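Local coordinates for putative rRNA methylase (Clostridium thermocellum ATCC 27405, PDB 3EEY) that probably transfers methyl groups from S-adenosylmethionine, which it binds in a class I methyltransferase fold, to a substrate that may be ribosomal RNA, at the interface of chains A and B. Numbering follows the deposited sequence. Chains: chain A/B, Putative rRNA methylase.

Contacts 1 and 2 lie along one antiparallel pairing of strand 165-172 of chain A with the same strand of chain B, their C-alpha centres about 14 Å apart. Contact 1 takes A:Gln168 and A:Arg169 against B:Asp171 and B:Phe172; contact 2 takes A:Thr170 and A:Phe172 against B:Gln168, so the glutamine-phenylalanine pairing occurs in both with the chains exchanged. Contact 1 adds helix 148-157, and contact 2 adds the N-terminal segment and helix 8-19. The two-fold axis repeats each contact, joining the two sheets edge to edge in what may be a dimer, although the structure alone does not show that it forms in solution.

Contact 1: the interface of chains A and B. Residues chain A 154, 157, 167-169; chain B 171-173.
Strand 165-172 of this putative rRNA methylase, of the S-adenosylmethionine-dependent family, pairs with its own copy in chain B: A:Arg169 bridges B:Asp171 and A:Gln168 bridges B:Phe172, both antiparallel. Backbone hydrogen bonds carry the pairing. A:Arg169 N donates to B:Asp171 O over 2.7 Å, and A:Arg169 O accepts from B:Asp171 N at 2.9 Å, so this residue pair is bonded in both directions. Two residues along each chain, the backbone N of B:Ile173, just past the strand end, donates to A:Val167 O at 3.2 Å; the bond is bent.

The same arginine and aspartate also form a salt bridge. Their side chains run alongside each other, and guanidinium nitrogen NH2 of A:Arg169 comes within 2.8 Å of carboxylate oxygen OD2 of B:Asp171. The two planes are 54° apart and the N-H does not point at the oxygen, so the attraction is ionic rather than a fork of hydrogen bonds. A bend at chi3 (46°) in the otherwise extended arginine chain turns the guanidinium back across the strand pair. Methyl CG2 of B:Ile173 sits 4.0 Å above the centre of one guanidinium face, backing the charged group with hydrocarbon.

Apolar packing centres on B:Ile173, whose CG1 lies between its backbone N and carbonyl carbon (chi1 64°). From there the CG1-CD1 arm extends toward chain A: B:Ile173 CG1 meets A:Val167 CG1 at 3.7 Å, and CD1 reaches CD2 of A:Leu154, crossing that side chain at about a right angle. The tip of the isoleucine thus contacts helix 148-157 as well as the strand. A separate apolar contact is made by A:Gln168, whose CB and CG lie over the rim of one face of the B:Phe172 ring, near CE1, with A:Gln168 CG to B:Phe172 CE1 at 3.8 Å; the amide plane is steeply inclined to the ring.

Contact 2: the interface of chains A and B. Residues chain A 5-6, 11, 170, 172; chain B 15, 168, 184.
The paired edge strands 165-172 of the two methylase chains meet here through an antiparallel bridge between A:Phe172 and B:Gln168, where the N-terminal segment and helix 8-19 of chain A close over the glutamine. B:Gln168 has CG anti to its backbone N (chi1 -170°), and the extended chain carries its amide into chain A. The side-chain carbonyl oxygen OE1 of B:Gln168 accepts from A:Gln11 NE2 at 2.7 Å, the two side chains approaching from opposite directions with their amide planes 38° apart. This donor lies 29° out of the acceptor's carbonyl plane. A:Gln11 NE2 also donates to the backbone A:Lys6 O at 2.8 Å, a bond that lies close to the amide plane and holds the donor toward chain B. At the other end of the B:Gln168 amide, NE2 donates in its own plane to the hydroxyl B:Tyr15 OH at 3.0 Å. Bonds at both ends thus fix the rotation of the amide.

Carbon packing flanks this polar chain. The aliphatic part of B:Gln168 runs beside A:Phe172, CG lying 3.6 Å from ring atom CE1, while methyl CG2 of A:Thr170 rests 3.6 Å from B:Gln168 CD. A:Ile5 crosses the B:Tyr15 side chain at about a right angle and puts CD1 against B:Cys184 CB at 3.8 Å, while its CG2 lies in plane at the edge of the A:Phe172 ring. B:Cys184 SG lies over one face of B:Tyr15, supporting the ring whose hydroxyl orients the glutamine.

Contact 1: the interface of chains A and B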
loop_
_atom_site.group_PDB
_atom_site.type_symbol
_atom_site.label_atom_id
_atom_site.label_comp_id
_atom_site.label_asym_id
_atom_site.label_seq_id
_atom_site.Cartn_x
_atom_site.Cartn_y
_atom_site.Cartn_z
ATOM N N LEU A 154 -3.295 -10.367 12.193
ATOM C CA LEU A 154 -2.416 -9.206 12.245
ATOM C C LEU A 154 -1.406 -9.264 13.395
ATOM O O LEU A 154 -0.246 -8.896 13.215
ATOM C CB LEU A 154 -3.226 -7.900 12.286
ATOM C CG LEU A 154 -3.937 -7.470 10.990
ATOM C CD1 LEU A 154 -4.854 -6.269 11.212
ATOM C CD2 LEU A 154 -2.958 -7.168 9.863
ATOM N N LEU A 157 1.181 -11.713 12.271
ATOM C CA LEU A 157 2.008 -11.170 11.187
ATOM C C LEU A 157 2.953 -10.040 11.593
ATOM O O LEU A 157 3.980 -9.840 10.940
ATOM C CB LEU A 157 1.147 -10.741 10.008
ATOM C CG LEU A 157 0.510 -11.888 9.221
ATOM C CD1 LEU A 157 -0.442 -11.327 8.192
ATOM C CD2 LEU A 157 1.552 -12.775 8.566
ATOM N N VAL A 167 6.300 -7.375 5.517
ATOM C CA VAL A 167 4.859 -7.462 5.748
ATOM C C VAL A 167 4.266 -6.046 5.670
ATOM O O VAL A 167 4.536 -5.190 6.504
ATOM C CB VAL A 167 4.495 -8.172 7.090
ATOM C CG1 VAL A 167 2.977 -8.300 7.242
ATOM C CG2 VAL A 167 5.141 -9.559 7.179
ATOM N N GLN A 168 3.471 -5.809 4.639
ATOM C CA GLN A 168 2.930 -4.497 4.389
ATOM C C GLN A 168 1.417 -4.514 4.505
ATOM O O GLN A 168 0.749 -5.285 3.828
ATOM C CB GLN A 168 3.346 -4.028 3.007
ATOM C CG GLN A 168 2.880 -2.653 2.642
ATOM C CD GLN A 168 2.838 -2.457 1.142
ATOM O OE1 GLN A 168 3.743 -1.874 0.557
ATOM N NE2 GLN A 168 1.792 -2.968 0.508
ATOM N N ARG A 169 0.886 -3.660 5.373
ATOM C CA ARG A 169 -0.547 -3.487 5.502
ATOM C C ARG A 169 -1.032 -2.230 4.766
ATOM O O ARG A 169 -0.427 -1.174 4.869
ATOM C CB ARG A 169 -0.942 -3.422 6.966
ATOM C CG ARG A 169 -2.454 -3.440 7.166
ATOM C CD ARG A 169 -2.853 -3.005 8.557
ATOM N NE ARG A 169 -2.157 -1.801 9.019
ATOM C CZ ARG A 169 -2.062 -1.445 10.300
ATOM N NH1 ARG A 169 -2.623 -2.194 11.243
ATOM N NH2 ARG A 169 -1.411 -0.346 10.645
ATOM N N ASP B 171 1.677 0.601 5.774
ATOM C CA ASP B 171 2.354 0.403 7.038
ATOM C C ASP B 171 3.088 -0.926 6.983
ATOM O O ASP B 171 2.543 -1.912 6.530
ATOM C CB ASP B 171 1.313 0.393 8.172
ATOM C CG ASP B 171 1.894 0.767 9.524
ATOM O OD1 ASP B 171 3.133 0.890 9.662
ATOM O OD2 ASP B 171 1.090 0.939 10.463
ATOM N N PHE B 172 4.335 -0.930 7.429
ATOM C CA PHE B 172 5.137 -2.148 7.545
ATOM C C PHE B 172 5.131 -2.644 8.979
ATOM O O PHE B 172 5.885 -2.158 9.824
ATOM C CB PHE B 172 6.551 -1.904 7.033
ATOM C CG PHE B 172 6.579 -1.452 5.602
ATOM C CD1 PHE B 172 6.577 -2.386 4.576
ATOM C CD2 PHE B 172 6.556 -0.090 5.280
ATOM C CE1 PHE B 172 6.574 -1.977 3.245
ATOM C CE2 PHE B 172 6.553 0.327 3.953
ATOM C CZ PHE B 172 6.568 -0.614 2.934
ATOM N N ILE B 173 4.259 -3.615 9.241
ATOM C CA ILE B 173 3.835 -3.930 10.611
ATOM C C ILE B 173 4.776 -4.858 11.384
ATOM O O ILE B 173 4.653 -4.981 12.601
ATOM C CB ILE B 173 2.377 -4.465 10.647
ATOM C CG1 ILE B 173 2.253 -5.788 9.891
ATOM C CG2 ILE B 173 1.422 -3.438 10.053
ATOM C CD1 ILE B 173 0.898 -6.465 10.035
#

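Contact 2: the interface of chains A and B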
loop_
_atom_site.group_PDB
_atom_site.type_symbol
_atom_site.label_atom_id
_atom_site.label_comp_id
_atom_site.label_asym_id
_atom_site.label_seq_id
_atom_site.Cartn_x
_atom_site.Cartn_y
_atom_site.Cartn_z
ATOM N N ILE A 5 -6.916 5.145 -6.990
ATOM C CA ILE A 5 -6.401 4.171 -6.034
ATOM C C ILE A 5 -7.454 3.079 -5.803
ATOM O O ILE A 5 -8.604 3.373 -5.457
ATOM C CB ILE A 5 -5.995 4.859 -4.702
ATOM C CG1 ILE A 5 -4.666 5.603 -4.878
ATOM C CG2 ILE A 5 -5.909 3.841 -3.571
ATOM C CD1 ILE A 5 -4.284 6.440 -3.706
ATOM N N LYS A 6 -7.059 1.825 -6.028
ATOM C CA LYS A 6 -7.977 0.692 -5.929
ATOM C C LYS A 6 -8.175 0.260 -4.493
ATOM O O LYS A 6 -7.334 0.524 -3.631
ATOM C CB LYS A 6 -7.468 -0.496 -6.748
ATOM C CG LYS A 6 -7.438 -0.252 -8.233
ATOM C CD LYS A 6 -6.915 -1.450 -8.995
ATOM C CE LYS A 6 -6.589 -1.048 -10.433
ATOM N NZ LYS A 6 -5.895 -2.114 -11.201
ATOM N N GLN A 11 -6.193 -4.164 -5.417
ATOM C CA GLN A 11 -4.756 -4.047 -5.188
ATOM C C GLN A 11 -4.033 -5.391 -5.048
ATOM O O GLN A 11 -2.888 -5.521 -5.496
ATOM C CB GLN A 11 -4.484 -3.173 -3.969
ATOM C CG GLN A 11 -4.655 -1.691 -4.222
ATOM C CD GLN A 11 -4.043 -0.853 -3.142
ATOM O OE1 GLN A 11 -2.856 -0.986 -2.822
ATOM N NE2 GLN A 11 -4.846 0.028 -2.568
ATOM N N THR A 170 -2.121 -2.372 4.018
ATOM C CA THR A 170 -2.748 -1.271 3.321
ATOM C C THR A 170 -4.170 -1.129 3.869
ATOM O O THR A 170 -4.883 -2.115 4.011
ATOM C CB THR A 170 -2.729 -1.499 1.786
ATOM O OG1 THR A 170 -1.371 -1.624 1.344
ATOM C CG2 THR A 170 -3.370 -0.342 1.045
ATOM N N PHE A 172 -7.671 1.704 4.414
ATOM C CA PHE A 172 -8.416 2.915 4.089
ATOM C C PHE A 172 -9.048 3.472 5.344
ATOM O O PHE A 172 -10.057 2.971 5.820
ATOM C CB PHE A 172 -9.435 2.643 2.986
ATOM C CG PHE A 172 -8.798 2.136 1.722
ATOM C CD1 PHE A 172 -8.245 3.025 0.799
ATOM C CD2 PHE A 172 -8.697 0.766 1.481
ATOM C CE1 PHE A 172 -7.620 2.556 -0.373
ATOM C CE2 PHE A 172 -8.060 0.287 0.322
ATOM C CZ PHE A 172 -7.530 1.181 -0.596
ATOM N N TYR B 15 3.827 6.579 -6.492
ATOM C CA TYR B 15 2.456 7.108 -6.544
ATOM C C TYR B 15 2.379 8.455 -7.252
ATOM O O TYR B 15 1.414 8.732 -7.954
ATOM C CB TYR B 15 1.865 7.255 -5.138
ATOM C CG TYR B 15 1.199 6.013 -4.586
ATOM C CD1 TYR B 15 1.837 5.225 -3.635
ATOM C CD2 TYR B 15 -0.084 5.643 -4.994
ATOM C CE1 TYR B 15 1.235 4.098 -3.115
ATOM C CE2 TYR B 15 -0.701 4.509 -4.477
ATOM C CZ TYR B 15 -0.035 3.743 -3.535
ATOM O OH TYR B 15 -0.634 2.622 -3.000
ATOM N N GLN B 168 -5.627 6.475 2.134
ATOM C CA GLN B 168 -5.011 5.154 2.204
ATOM C C GLN B 168 -3.751 5.181 3.053
ATOM O O GLN B 168 -2.848 5.967 2.803
ATOM C CB GLN B 168 -4.649 4.679 0.792
ATOM C CG GLN B 168 -4.219 3.234 0.702
ATOM C CD GLN B 168 -3.395 2.943 -0.525
ATOM O OE1 GLN B 168 -3.882 2.355 -1.480
ATOM N NE2 GLN B 168 -2.142 3.358 -0.511
ATOM N N CYS B 184 -1.729 8.184 1.419
ATOM C CA CYS B 184 -2.099 8.709 0.106
ATOM C C CYS B 184 -3.519 9.233 0.141
ATOM O O CYS B 184 -4.436 8.517 0.530
ATOM C CB CYS B 184 -1.969 7.641 -0.978
ATOM S SG CYS B 184 -0.283 7.141 -1.254
#